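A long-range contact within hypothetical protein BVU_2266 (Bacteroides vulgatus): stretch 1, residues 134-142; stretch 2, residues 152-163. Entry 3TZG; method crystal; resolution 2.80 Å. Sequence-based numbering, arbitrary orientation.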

ATOM      1  N   GLY A 134     -11.178  14.435   1.434  1.00 54.28           N
ATOM      2  CA  GLY A 134      -9.867  13.827   1.278  1.00 52.21           C
ATOM      3  C   GLY A 134      -9.832  12.315   1.376  1.00 53.39           C
ATOM      4  O   GLY A 134      -8.749  11.719   1.332  1.00 51.47           O
ATOM      5  N   ARG A 135     -11.011  11.689   1.496  1.00 48.92           N
ATOM      6  CA  ARG A 135     -11.162  10.236   1.589  1.00 47.03           C
ATOM      7  C   ARG A 135     -10.989   9.581   0.241  1.00 49.42           C
ATOM      8  O   ARG A 135     -11.534  10.083  -0.735  1.00 50.14           O
ATOM      9  CB  ARG A 135     -12.541   9.868   2.169  1.00 45.81           C
ATOM     10  CG  ARG A 135     -12.691  10.289   3.621  1.00 50.02           C
ATOM     11  CD  ARG A 135     -14.062   9.989   4.147  1.00 55.99           C
ATOM     12  NE  ARG A 135     -15.099  10.738   3.441  1.00 62.59           N
ATOM     13  CZ  ARG A 135     -16.365  10.800   3.827  1.00 81.47           C
ATOM     14  NH1 ARG A 135     -16.757  10.197   4.943  1.00 68.66           N
ATOM     15  NH2 ARG A 135     -17.245  11.493   3.124  1.00 80.16           N
ATOM     16  N   LEU A 136     -10.247   8.449   0.177  1.00 44.56           N
ATOM     17  CA  LEU A 136     -10.049   7.711  -1.083  1.00 42.78           C
ATOM     18  C   LEU A 136     -11.362   7.008  -1.462  1.00 45.79           C
ATOM     19  O   LEU A 136     -11.812   6.123  -0.729  1.00 45.81           O
ATOM     20  CB  LEU A 136      -8.886   6.714  -0.947  1.00 41.52           C
ATOM     21  CG  LEU A 136      -8.615   5.820  -2.142  1.00 45.19           C
ATOM     22  CD1 LEU A 136      -8.235   6.645  -3.354  1.00 47.40           C
ATOM     23  CD2 LEU A 136      -7.553   4.829  -1.825  1.00 42.48           C
ATOM     24  N   LYS A 137     -11.999   7.440  -2.563  1.00 41.38           N
ATOM     25  CA  LYS A 137     -13.311   6.925  -2.952  1.00 40.46           C
ATOM     26  C   LYS A 137     -13.227   5.835  -3.989  1.00 44.18           C
ATOM     27  O   LYS A 137     -14.005   4.875  -3.914  1.00 43.97           O
ATOM     28  CB  LYS A 137     -14.222   8.044  -3.461  1.00 41.33           C
ATOM     29  CG  LYS A 137     -14.998   8.702  -2.288  1.00 59.15           C
ATOM     30  CD  LYS A 137     -16.142   7.799  -1.684  1.00 62.44           C
ATOM     31  CE  LYS A 137     -16.855   8.367  -0.489  1.00 74.37           C
ATOM     32  NZ  LYS A 137     -17.514   9.687  -0.758  1.00 86.71           N
ATOM     33  N   GLU A 138     -12.293   5.962  -4.944  1.00 40.07           N
ATOM     34  CA  GLU A 138     -12.132   4.993  -6.040  1.00 37.80           C
ATOM     35  C   GLU A 138     -10.709   4.851  -6.476  1.00 36.63           C
ATOM     36  O   GLU A 138      -9.942   5.821  -6.450  1.00 34.99           O
ATOM     37  CB  GLU A 138     -12.950   5.394  -7.266  1.00 39.84           C
ATOM     38  CG  GLU A 138     -14.440   5.475  -7.085  1.00 44.65           C
ATOM     39  CD  GLU A 138     -15.149   6.090  -8.271  1.00 63.53           C
ATOM     40  OE1 GLU A 138     -14.536   6.223  -9.354  1.00 56.34           O
ATOM     41  OE2 GLU A 138     -16.354   6.389  -8.122  1.00 66.16           O
ATOM     42  N   VAL A 139     -10.368   3.645  -6.905  1.00 33.03           N
ATOM     43  CA  VAL A 139      -9.054   3.299  -7.448  1.00 33.96           C
ATOM     44  C   VAL A 139      -9.269   2.554  -8.756  1.00 45.38           C
ATOM     45  O   VAL A 139     -10.000   1.570  -8.792  1.00 46.41           O
ATOM     46  CB  VAL A 139      -8.144   2.489  -6.489  1.00 35.64           C
ATOM     47  CG1 VAL A 139      -6.744   2.296  -7.102  1.00 34.48           C
ATOM     48  CG2 VAL A 139      -8.072   3.121  -5.096  1.00 34.11           C
HETATM   49  N   MSE A 140      -8.665   3.037  -9.824  1.00 47.61           N
HETATM   50  CA  MSE A 140      -8.729   2.414 -11.143  1.00 50.62           C
HETATM   51  C   MSE A 140      -7.344   1.968 -11.536  1.00 51.57           C
HETATM   52  O   MSE A 140      -6.399   2.767 -11.469  1.00 49.70           O
HETATM   53  CB  MSE A 140      -9.321   3.356 -12.182  1.00 55.87           C
HETATM   54  CG  MSE A 140     -10.788   3.591 -11.979  1.00 67.63           C
HETATM   55 SE   MSE A 140     -11.204   5.460 -11.682  0.75 81.41          SE
HETATM   56  CE  MSE A 140     -10.320   5.813 -10.018  1.00 76.86           C
ATOM     57  N   THR A 141      -7.204   0.668 -11.869  1.00 46.17           N
ATOM     58  CA  THR A 141      -5.921   0.085 -12.226  1.00 43.72           C
ATOM     59  C   THR A 141      -6.037  -0.656 -13.518  1.00 46.80           C
ATOM     60  O   THR A 141      -6.983  -1.418 -13.709  1.00 48.18           O
ATOM     61  CB  THR A 141      -5.384  -0.837 -11.140  1.00 47.08           C
ATOM     62  OG1 THR A 141      -5.639  -0.313  -9.837  1.00 41.12           O
ATOM     63  CG2 THR A 141      -3.915  -1.075 -11.289  1.00 47.89           C
ATOM     64  N   VAL A 142      -5.063  -0.432 -14.409  1.00 41.38           N
ATOM     65  CA  VAL A 142      -4.939  -1.091 -15.696  1.00 40.39           C
ATOM     66  C   VAL A 142      -3.615  -1.806 -15.712  1.00 46.56           C
ATOM     67  O   VAL A 142      -2.578  -1.178 -15.491  1.00 44.96           O
ATOM     68  CB  VAL A 142      -5.096  -0.128 -16.895  1.00 42.94           C
ATOM     69  CG1 VAL A 142      -4.930  -0.866 -18.226  1.00 42.33           C
ATOM     70  CG2 VAL A 142      -6.437   0.593 -16.839  1.00 42.67           C
ATOM     71  N   SER A 152      -8.145  -5.059 -16.019  1.00 48.44           N
ATOM     72  CA  SER A 152      -8.378  -3.857 -15.222  1.00 46.70           C
ATOM     73  C   SER A 152      -9.240  -4.145 -13.997  1.00 51.61           C
ATOM     74  O   SER A 152      -9.915  -5.193 -13.912  1.00 51.73           O
ATOM     75  CB  SER A 152      -9.042  -2.777 -16.057  1.00 48.10           C
ATOM     76  OG  SER A 152     -10.328  -3.207 -16.480  1.00 56.98           O
ATOM     77  N   CYS A 153      -9.235  -3.170 -13.071  1.00 46.06           N
ATOM     78  CA  CYS A 153     -10.020  -3.225 -11.864  1.00 45.48           C
ATOM     79  C   CYS A 153     -10.478  -1.849 -11.466  1.00 46.40           C
ATOM     80  O   CYS A 153      -9.704  -0.890 -11.513  1.00 46.95           O
ATOM     81  CB  CYS A 153      -9.216  -3.868 -10.741  1.00 46.24           C
ATOM     82  SG  CYS A 153     -10.192  -4.265  -9.273  1.00 50.10           S
ATOM     83  N   HIS A 154     -11.719  -1.759 -11.027  1.00 40.50           N
ATOM     84  CA  HIS A 154     -12.256  -0.552 -10.452  1.00 40.19           C
ATOM     85  C   HIS A 154     -12.644  -0.882  -9.035  1.00 42.87           C
ATOM     86  O   HIS A 154     -13.435  -1.811  -8.840  1.00 43.69           O
ATOM     87  CB  HIS A 154     -13.425  -0.043 -11.275  1.00 42.73           C
ATOM     88  CG  HIS A 154     -13.717   1.418 -11.134  1.00 46.50           C
ATOM     89  ND1 HIS A 154     -14.153   2.164 -12.213  1.00 48.85           N
ATOM     90  CD2 HIS A 154     -13.615   2.229 -10.055  1.00 49.18           C
ATOM     91  CE1 HIS A 154     -14.352   3.385 -11.754  1.00 49.36           C
ATOM     92  NE2 HIS A 154     -14.038   3.481 -10.458  1.00 49.46           N
ATOM     93  N   THR A 155     -12.042  -0.188  -8.043  1.00 37.98           N
ATOM     94  CA  THR A 155     -12.303  -0.412  -6.607  1.00 37.28           C
ATOM     95  C   THR A 155     -13.080   0.803  -6.008  1.00 42.24           C
ATOM     96  O   THR A 155     -12.723   1.952  -6.252  1.00 42.98           O
ATOM     97  CB  THR A 155     -10.995  -0.672  -5.881  1.00 37.73           C
ATOM     98  OG1 THR A 155     -10.288  -1.735  -6.514  1.00 41.79           O
ATOM     99  CG2 THR A 155     -11.195  -1.019  -4.460  1.00 34.07           C
ATOM    100  N   TYR A 156     -14.169   0.537  -5.269  1.00 38.33           N
ATOM    101  CA  TYR A 156     -14.984   1.600  -4.666  1.00 37.45           C
ATOM    102  C   TYR A 156     -14.934   1.474  -3.139  1.00 41.35           C
ATOM    103  O   TYR A 156     -15.022   0.365  -2.626  1.00 41.17           O
ATOM    104  CB  TYR A 156     -16.442   1.555  -5.189  1.00 37.94           C
ATOM    105  CG  TYR A 156     -16.573   1.629  -6.694  1.00 40.05           C
ATOM    106  CD1 TYR A 156     -16.510   0.477  -7.480  1.00 42.58           C
ATOM    107  CD2 TYR A 156     -16.804   2.840  -7.336  1.00 40.79           C
ATOM    108  CE1 TYR A 156     -16.691   0.531  -8.861  1.00 42.27           C
ATOM    109  CE2 TYR A 156     -16.945   2.910  -8.726  1.00 41.60           C
ATOM    110  CZ  TYR A 156     -16.899   1.750  -9.480  1.00 49.77           C
ATOM    111  OH  TYR A 156     -17.001   1.804 -10.853  1.00 55.70           O
ATOM    112  N   TYR A 157     -14.796   2.597  -2.415  1.00 39.49           N
ATOM    113  CA  TYR A 157     -14.705   2.580  -0.941  1.00 39.43           C
ATOM    114  C   TYR A 157     -15.845   3.325  -0.299  1.00 44.16           C
ATOM    115  O   TYR A 157     -16.150   4.457  -0.677  1.00 45.17           O
ATOM    116  CB  TYR A 157     -13.372   3.199  -0.452  1.00 40.15           C
ATOM    117  CG  TYR A 157     -12.161   2.425  -0.906  1.00 40.46           C
ATOM    118  CD1 TYR A 157     -11.731   1.300  -0.211  1.00 42.39           C
ATOM    119  CD2 TYR A 157     -11.507   2.754  -2.083  1.00 40.92           C
ATOM    120  CE1 TYR A 157     -10.663   0.532  -0.667  1.00 43.97           C
ATOM    121  CE2 TYR A 157     -10.435   1.996  -2.549  1.00 41.58           C
ATOM    122  CZ  TYR A 157     -10.001   0.896  -1.829  1.00 48.57           C
ATOM    123  OH  TYR A 157      -8.932   0.157  -2.282  1.00 46.80           O
ATOM    124  N   ASN A 158     -16.424   2.717   0.730  1.00 40.79           N
ATOM    125  CA  ASN A 158     -17.535   3.300   1.483  1.00 40.58           C
ATOM    126  C   ASN A 158     -17.069   3.681   2.916  1.00 43.28           C
ATOM    127  O   ASN A 158     -16.384   2.891   3.559  1.00 39.67           O
ATOM    128  CB  ASN A 158     -18.704   2.326   1.522  1.00 35.71           C
ATOM    129  CG  ASN A 158     -19.899   2.890   2.223  1.00 58.55           C
ATOM    130  OD1 ASN A 158     -20.003   2.855   3.461  1.00 57.12           O
ATOM    131  ND2 ASN A 158     -20.806   3.463   1.451  1.00 47.50           N
ATOM    132  N   TYR A 159     -17.482   4.885   3.399  1.00 40.81           N
ATOM    133  CA  TYR A 159     -17.147   5.477   4.703  1.00 40.10           C
ATOM    134  C   TYR A 159     -18.413   5.885   5.506  1.00 51.94           C
ATOM    135  O   TYR A 159     -18.341   6.782   6.362  1.00 54.72           O
ATOM    136  CB  TYR A 159     -16.267   6.717   4.480  1.00 38.75           C
ATOM    137  CG  TYR A 159     -14.968   6.419   3.770  1.00 38.24           C
ATOM    138  CD1 TYR A 159     -13.827   6.054   4.484  1.00 39.48           C
ATOM    139  CD2 TYR A 159     -14.862   6.544   2.388  1.00 38.33           C
ATOM    140  CE1 TYR A 159     -12.622   5.773   3.834  1.00 37.35           C
ATOM    141  CE2 TYR A 159     -13.670   6.251   1.726  1.00 37.89           C
ATOM    142  CZ  TYR A 159     -12.556   5.863   2.453  1.00 38.25           C
ATOM    143  OH  TYR A 159     -11.392   5.611   1.798  1.00 31.46           O
ATOM    144  N   ASP A 160     -19.575   5.246   5.231  1.00 50.29           N
ATOM    145  CA  ASP A 160     -20.847   5.627   5.861  1.00 51.71           C
ATOM    146  C   ASP A 160     -20.835   5.381   7.364  1.00 55.01           C
ATOM    147  O   ASP A 160     -21.523   6.101   8.078  1.00 56.33           O
ATOM    148  CB  ASP A 160     -22.032   4.887   5.217  1.00 54.30           C
ATOM    149  CG  ASP A 160     -22.247   5.236   3.748  1.00 68.10           C
ATOM    150  OD1 ASP A 160     -21.753   6.313   3.306  1.00 68.46           O
ATOM    151  OD2 ASP A 160     -22.905   4.436   3.037  1.00 74.70           O
ATOM    152  N   ASN A 161     -20.048   4.412   7.848  1.00 50.89           N
ATOM    153  CA  ASN A 161     -19.956   4.096   9.280  1.00 51.14           C
ATOM    154  C   ASN A 161     -19.106   5.148  10.017  1.00 55.87           C
ATOM    155  O   ASN A 161     -19.147   5.194  11.241  1.00 55.49           O
ATOM    156  CB  ASN A 161     -19.390   2.679   9.512  1.00 49.20           C
ATOM    157  CG  ASN A 161     -20.292   1.524   9.107  1.00 73.24           C
ATOM    158  OD1 ASN A 161     -21.449   1.710   8.708  1.00 64.12           O
ATOM    159  ND2 ASN A 161     -19.785   0.281   9.239  1.00 68.00           N
ATOM    160  N   ASN A 162     -18.376   6.007   9.267  1.00 54.22           N
ATOM    161  CA  ASN A 162     -17.512   7.099   9.739  1.00 55.80           C
ATOM    162  C   ASN A 162     -16.543   6.619  10.828  1.00 58.49           C
ATOM    163  O   ASN A 162     -16.540   7.114  11.959  1.00 58.61           O
ATOM    164  CB  ASN A 162     -18.320   8.311  10.239  1.00 65.41           C
ATOM    165  CG  ASN A 162     -18.721   9.263   9.137  1.00114.06           C
ATOM    166  OD1 ASN A 162     -19.452   8.917   8.192  1.00110.41           O
ATOM    167  ND2 ASN A 162     -18.243  10.495   9.242  1.00114.30           N
ATOM    168  N   ILE A 163     -15.702   5.656  10.437  1.00 54.30           N
ATOM    169  CA  ILE A 163     -14.636   5.077  11.246  1.00 52.61           C
ATOM    170  C   ILE A 163     -13.423   5.979  11.083  1.00 58.01           C
ATOM    171  O   ILE A 163     -12.958   6.231   9.970  1.00 58.29           O
ATOM    172  CB  ILE A 163     -14.377   3.602  10.857  1.00 53.96           C
ATOM    173  CG1 ILE A 163     -15.649   2.770  11.165  1.00 55.16           C
ATOM    174  CG2 ILE A 163     -13.153   3.045  11.624  1.00 52.97           C
ATOM    175  CD1 ILE A 163     -15.781   1.509  10.457  1.00 69.97           C
TER
HETATM  176  O   HOH W   1     -19.835   9.298   5.182  1.00 57.44           O
HETATM  177  O   HOH W   2      -8.090  -0.776  -8.837  1.00 46.37           O

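How do the two backbones hold each other? Strands 136-142 and 152-158 run antiparallel, their directions 172° apart and their axes 4.7 Å apart at closest approach. Val139 pairs with Thr155 through two hydrogen bonds, from Val139 N to Thr155 O at 3.0 Å and from Thr155 N to Val139 O at 2.8 Å. Two residues along, Thr141 N reaches Cys153 O at 3.0 Å and Cys153 N reaches Thr141 O at 2.9 Å. Toward the other end, Tyr157 N donates to Lys137 O at 2.8 Å. Between these rungs lie the non-hydrogen-bonded pairs, where alpha carbons come close and CA-H groups point at carbonyls; the shortest such contact, Glu138 CA to Thr155 O, is 3.1 Å.

What do the polar side chains add? Glu138 and His154 lie on the same face of the sheet, along with Met140 and Tyr156, and are offset diagonally across the strands. His154 NE2 donates to Glu138 OE1 at 3.0 Å, and the carboxylate oxygen lies near the plane of the imidazole, where the N-H points. Beyond the last backbone rung, Tyr159 turns its hydroxyl to the first strand: Tyr159 OH donates to Leu136 O at 2.6 Å, a short bond that gives this carbonyl a side-chain donor.

Which contacts use the faces of rings? Met140, present as selenomethionine, lays its CG almost squarely over the His154 ring, 3.5 Å from the centroid, while SE sits obliquely at 4.1 Å from the same centroid. The imidazole thus meets a methylene on its face and a carboxylate at its edge. Arg135 does something similar with Tyr159, its CD standing 4.0 Å from the centroid of that ring, so an aliphatic part of a charged side chain covers the aromatic face.

Where is the apolar packing? The buried Tyr157 ring receives Val139 at its edge, with Val139 CG2 3.7 Å from Tyr157 CE2, and Leu136 CD2 approaches the same Tyr157 CE2 at 4.1 Å. Val139 and Thr155 share a face with Thr141 and Cys153, and together all these contacts bury 730 Å² between the stretches.

Does water take part? Water 1 links the stretches by accepting from Arg135 NH1 at 3.2 Å and donating to Tyr159 O at 3.2 Å, joining a guanidinium to a carbonyl that also accepts from Asn162 N, 3.0 Å from Tyr159 O, in a type I turn. Water 2 hydrogen-bonds to Thr141 OG1 at 2.7 Å.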